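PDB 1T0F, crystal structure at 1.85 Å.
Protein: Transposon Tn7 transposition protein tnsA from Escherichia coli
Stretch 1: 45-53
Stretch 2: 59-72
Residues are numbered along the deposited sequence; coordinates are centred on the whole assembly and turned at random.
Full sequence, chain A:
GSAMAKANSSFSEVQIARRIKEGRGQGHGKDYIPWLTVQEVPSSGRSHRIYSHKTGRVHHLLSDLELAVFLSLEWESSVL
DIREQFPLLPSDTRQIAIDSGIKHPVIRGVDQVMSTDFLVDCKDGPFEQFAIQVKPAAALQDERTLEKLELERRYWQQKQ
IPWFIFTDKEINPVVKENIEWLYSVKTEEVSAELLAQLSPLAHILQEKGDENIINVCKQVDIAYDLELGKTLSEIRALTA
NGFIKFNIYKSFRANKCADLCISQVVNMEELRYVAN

Stretch 1 (45-53) GRSHRIYSH
Stretch 2, residues 59-72: HHLLSDLELAVFLS

Ile50 is the apolar centre of this contact. Its side chain (chi1 t, chi2 t) leaves strand 48-51 on the sheet face shared with His48, His59 and Leu61, and meets helix 64-72, whose axis passes 9.6 Å from that of the strand and runs nearly parallel to it, 13° apart. CG2 of Ile50 lies 3.4 Å from CE2 of Phe70 and over the face of that ring, a CH-pi contact 3.9 Å from the centroid; the same CG2 is 3.7 Å from CD1 of Leu61. CD1 of Ile50 reaches CD2 of Leu71 at 3.7 Å and CD1 of Leu67 at 4.3 Å. Leu67 and Phe70 both point toward the strand with chi1 t, three residues apart on the helix, whereas Leu71 (m, t) points sideways and brings only its end nearer. CB of Ser52 lies at the edge of the aromatic ring, near its plane, 3.8 Å from CZ of Phe70.

Beneath this packing, strand 59-61 runs antiparallel to strand 48-51, their directions 149° apart and their axes 5.0 Å apart at closest approach. The register pairs Ile50 with His59, Arg49 with His60 and His48 with Leu61, at CA-CA distances of 5.1 to 5.2 Å. The outer pairs are hydrogen-bonded in both directions: Ile50 N to His59 O at 3.1 Å and His59 N to Ile50 O at 2.7 Å, then His48 N to Leu61 O at 2.9 Å and Leu61 N to His48 O at 3.0 Å. The middle pair has no such bonds and turns its side chains to the other face, where CD of Arg49 (chi1 m, chi2 m) sits over the His60 ring (chi1 m), 3.5 Å from its centroid.

His48 joins the apolar centre to the polar edge. With chi1 m and chi2 -81°, its ring takes CD2 of Leu67 over one face, 3.6 Å from the centroid, while NE2 of His48 donates in the ring plane to OD1 of Asp64 at 2.7 Å. Arg46, extended through chi1 and chi2 (t, t) and then bent at chi3 (p), brings NE to the same OD1 of Asp64 at 3.0 Å in a salt bridge; its NH2 adds only weak bonds. OD1 of Asp64 thus accepts from two side chains at the helix's first turn. Just before it, Ser63 (chi1 p) caps the helix, OG of Ser63 accepting from N of Glu66 at 3.0 Å. The rule is layered: Arg46 and His48 meet Asp64, Ile50 the apolar residues beyond.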

# COMPACT_ATOMS: atom_id res chain seq x y z
N GLY A 45 -7.83 -4.42 -12.09
CA GLY A 45 -7.11 -3.28 -11.56
C GLY A 45 -5.80 -2.93 -12.24
O GLY A 45 -5.43 -3.51 -13.26
N ARG A 46 -5.10 -1.96 -11.66
CA ARG A 46 -3.82 -1.49 -12.18
C ARG A 46 -2.71 -1.70 -11.16
O ARG A 46 -2.91 -1.47 -9.97
CB ARG A 46 -3.91 -0.01 -12.55
CG ARG A 46 -2.60 0.58 -13.06
CD ARG A 46 -2.78 1.98 -13.65
NE ARG A 46 -3.27 2.96 -12.68
CZ ARG A 46 -3.19 4.28 -12.85
NH1 ARG A 46 -2.65 4.78 -13.95
NH2 ARG A 46 -3.65 5.10 -11.91
N SER A 47 -1.55 -2.13 -11.62
CA SER A 47 -0.43 -2.37 -10.72
C SER A 47 0.59 -1.24 -10.80
O SER A 47 0.60 -0.47 -11.76
CB SER A 47 0.26 -3.69 -11.07
OG SER A 47 0.89 -3.60 -12.33
N HIS A 48 1.44 -1.16 -9.79
CA HIS A 48 2.46 -0.13 -9.72
C HIS A 48 3.72 -0.70 -9.10
O HIS A 48 3.66 -1.49 -8.14
CB HIS A 48 1.99 1.04 -8.84
CG HIS A 48 0.71 1.67 -9.28
ND1 HIS A 48 0.65 2.60 -10.30
CD2 HIS A 48 -0.56 1.51 -8.85
CE1 HIS A 48 -0.60 2.99 -10.46
NE2 HIS A 48 -1.36 2.34 -9.60
N ARG A 49 4.86 -0.30 -9.64
CA ARG A 49 6.16 -0.71 -9.13
C ARG A 49 6.75 0.63 -8.70
O ARG A 49 6.91 1.53 -9.52
CB ARG A 49 6.99 -1.35 -10.24
CG ARG A 49 6.55 -2.76 -10.57
CD ARG A 49 7.13 -3.74 -9.58
NE ARG A 49 8.29 -4.44 -10.14
CZ ARG A 49 9.35 -4.82 -9.44
NH1 ARG A 49 9.43 -4.57 -8.14
NH2 ARG A 49 10.34 -5.48 -10.04
N ILE A 50 7.05 0.76 -7.42
CA ILE A 50 7.56 2.03 -6.95
C ILE A 50 8.73 1.91 -5.98
O ILE A 50 8.73 1.07 -5.08
CB ILE A 50 6.42 2.87 -6.31
CG1 ILE A 50 6.93 4.27 -5.94
CG2 ILE A 50 5.87 2.17 -5.09
CD1 ILE A 50 5.82 5.27 -5.71
N TYR A 51 9.72 2.76 -6.19
CA TYR A 51 10.91 2.78 -5.35
C TYR A 51 10.61 3.44 -4.01
O TYR A 51 9.84 4.40 -3.94
CB TYR A 51 12.03 3.54 -6.06
CG TYR A 51 13.31 3.61 -5.28
CD1 TYR A 51 14.14 2.49 -5.16
CD2 TYR A 51 13.69 4.79 -4.64
CE1 TYR A 51 15.32 2.55 -4.42
CE2 TYR A 51 14.87 4.85 -3.90
CZ TYR A 51 15.68 3.73 -3.80
OH TYR A 51 16.85 3.79 -3.07
N SER A 52 11.21 2.91 -2.95
CA SER A 52 11.02 3.44 -1.59
C SER A 52 12.35 3.91 -1.01
O SER A 52 13.33 3.18 -1.07
CB SER A 52 10.45 2.37 -0.67
OG SER A 52 10.74 2.66 0.69
N HIS A 53 12.38 5.12 -0.45
CA HIS A 53 13.61 5.62 0.16
C HIS A 53 13.82 4.91 1.49
O HIS A 53 14.96 4.70 1.92
CB HIS A 53 13.54 7.13 0.42
CG HIS A 53 13.42 7.95 -0.83
ND1 HIS A 53 13.76 9.29 -0.86
CD2 HIS A 53 12.96 7.65 -2.06
CE1 HIS A 53 13.51 9.77 -2.06
NE2 HIS A 53 13.03 8.80 -2.81
N HIS A 59 8.85 -1.57 -4.61
CA HIS A 59 7.70 -2.29 -4.08
C HIS A 59 6.68 -2.68 -5.14
O HIS A 59 6.61 -2.07 -6.21
CB HIS A 59 7.00 -1.45 -3.01
CG HIS A 59 7.85 -1.18 -1.81
ND1 HIS A 59 7.58 -1.74 -0.57
CD2 HIS A 59 8.97 -0.44 -1.65
CE1 HIS A 59 8.50 -1.35 0.29
NE2 HIS A 59 9.36 -0.56 -0.34
N HIS A 60 5.89 -3.70 -4.81
CA HIS A 60 4.85 -4.22 -5.69
C HIS A 60 3.48 -3.92 -5.12
O HIS A 60 3.08 -4.51 -4.12
CB HIS A 60 4.99 -5.73 -5.82
CG HIS A 60 6.15 -6.15 -6.66
ND1 HIS A 60 6.01 -6.53 -7.98
CD2 HIS A 60 7.47 -6.23 -6.38
CE1 HIS A 60 7.20 -6.83 -8.47
NE2 HIS A 60 8.10 -6.66 -7.52
N LEU A 61 2.76 -3.01 -5.77
CA LEU A 61 1.43 -2.62 -5.33
C LEU A 61 0.46 -3.08 -6.41
O LEU A 61 0.68 -2.86 -7.60
CB LEU A 61 1.38 -1.10 -5.14
CG LEU A 61 2.55 -0.61 -4.26
CD1 LEU A 61 2.55 0.92 -4.20
CD2 LEU A 61 2.45 -1.21 -2.88
N LEU A 62 -0.62 -3.74 -5.98
CA LEU A 62 -1.59 -4.29 -6.92
C LEU A 62 -2.88 -3.52 -7.20
O LEU A 62 -3.81 -4.07 -7.80
CB LEU A 62 -1.93 -5.73 -6.49
CG LEU A 62 -0.87 -6.78 -6.84
CD1 LEU A 62 0.52 -6.36 -6.35
CD2 LEU A 62 -1.27 -8.11 -6.24
N SER A 63 -2.94 -2.25 -6.80
CA SER A 63 -4.12 -1.42 -7.07
C SER A 63 -3.77 0.04 -6.79
O SER A 63 -2.77 0.32 -6.12
CB SER A 63 -5.30 -1.83 -6.19
OG SER A 63 -5.11 -1.43 -4.84
N ASP A 64 -4.60 0.96 -7.29
CA ASP A 64 -4.38 2.38 -7.05
C ASP A 64 -4.58 2.66 -5.57
O ASP A 64 -3.95 3.57 -5.01
CB ASP A 64 -5.37 3.24 -7.86
CG ASP A 64 -5.11 3.19 -9.35
OD1 ASP A 64 -4.06 2.67 -9.78
OD2 ASP A 64 -5.97 3.70 -10.11
N LEU A 65 -5.44 1.89 -4.92
CA LEU A 65 -5.69 2.07 -3.50
C LEU A 65 -4.45 1.70 -2.69
O LEU A 65 -4.11 2.37 -1.71
CB LEU A 65 -6.88 1.23 -3.04
CG LEU A 65 -7.31 1.44 -1.59
CD1 LEU A 65 -7.28 2.92 -1.23
CD2 LEU A 65 -8.72 0.85 -1.39
N GLU A 66 -3.78 0.61 -3.09
CA GLU A 66 -2.56 0.19 -2.40
C GLU A 66 -1.48 1.24 -2.62
O GLU A 66 -0.68 1.51 -1.73
CB GLU A 66 -2.09 -1.17 -2.93
CG GLU A 66 -2.80 -2.35 -2.27
CD GLU A 66 -2.41 -3.70 -2.87
OE1 GLU A 66 -1.24 -3.84 -3.29
OE2 GLU A 66 -3.27 -4.60 -2.92
N LEU A 67 -1.46 1.82 -3.82
CA LEU A 67 -0.49 2.88 -4.12
C LEU A 67 -0.72 4.06 -3.16
O LEU A 67 0.23 4.62 -2.60
CB LEU A 67 -0.67 3.37 -5.56
CG LEU A 67 0.14 4.60 -5.99
CD1 LEU A 67 1.63 4.30 -5.92
CD2 LEU A 67 -0.26 5.02 -7.40
N ALA A 68 -1.99 4.44 -2.97
CA ALA A 68 -2.30 5.56 -2.08
C ALA A 68 -1.82 5.30 -0.64
O ALA A 68 -1.27 6.18 0.01
CB ALA A 68 -3.79 5.84 -2.10
N VAL A 69 -2.04 4.08 -0.16
CA VAL A 69 -1.62 3.73 1.19
C VAL A 69 -0.09 3.71 1.28
O VAL A 69 0.49 4.19 2.25
CB VAL A 69 -2.18 2.34 1.62
CG1 VAL A 69 -1.65 1.96 3.00
CG2 VAL A 69 -3.71 2.39 1.65
N PHE A 70 0.56 3.16 0.26
CA PHE A 70 2.02 3.12 0.24
C PHE A 70 2.61 4.54 0.29
O PHE A 70 3.49 4.82 1.10
CB PHE A 70 2.54 2.43 -1.02
CG PHE A 70 4.03 2.55 -1.19
CD1 PHE A 70 4.89 1.68 -0.53
CD2 PHE A 70 4.57 3.58 -1.95
CE1 PHE A 70 6.27 1.85 -0.61
CE2 PHE A 70 5.95 3.76 -2.04
CZ PHE A 70 6.80 2.89 -1.37
N LEU A 71 2.14 5.43 -0.58
CA LEU A 71 2.66 6.79 -0.60
C LEU A 71 2.44 7.49 0.75
O LEU A 71 3.29 8.25 1.22
CB LEU A 71 1.99 7.60 -1.72
CG LEU A 71 2.31 7.14 -3.15
CD1 LEU A 71 1.42 7.87 -4.15
CD2 LEU A 71 3.78 7.39 -3.45
N SER A 72 1.30 7.22 1.38
CA SER A 72 1.00 7.80 2.69
C SER A 72 1.96 7.27 3.75
O SER A 72 2.41 8.01 4.63
CB SER A 72 -0.45 7.51 3.09
OG SER A 72 -1.36 7.99 2.12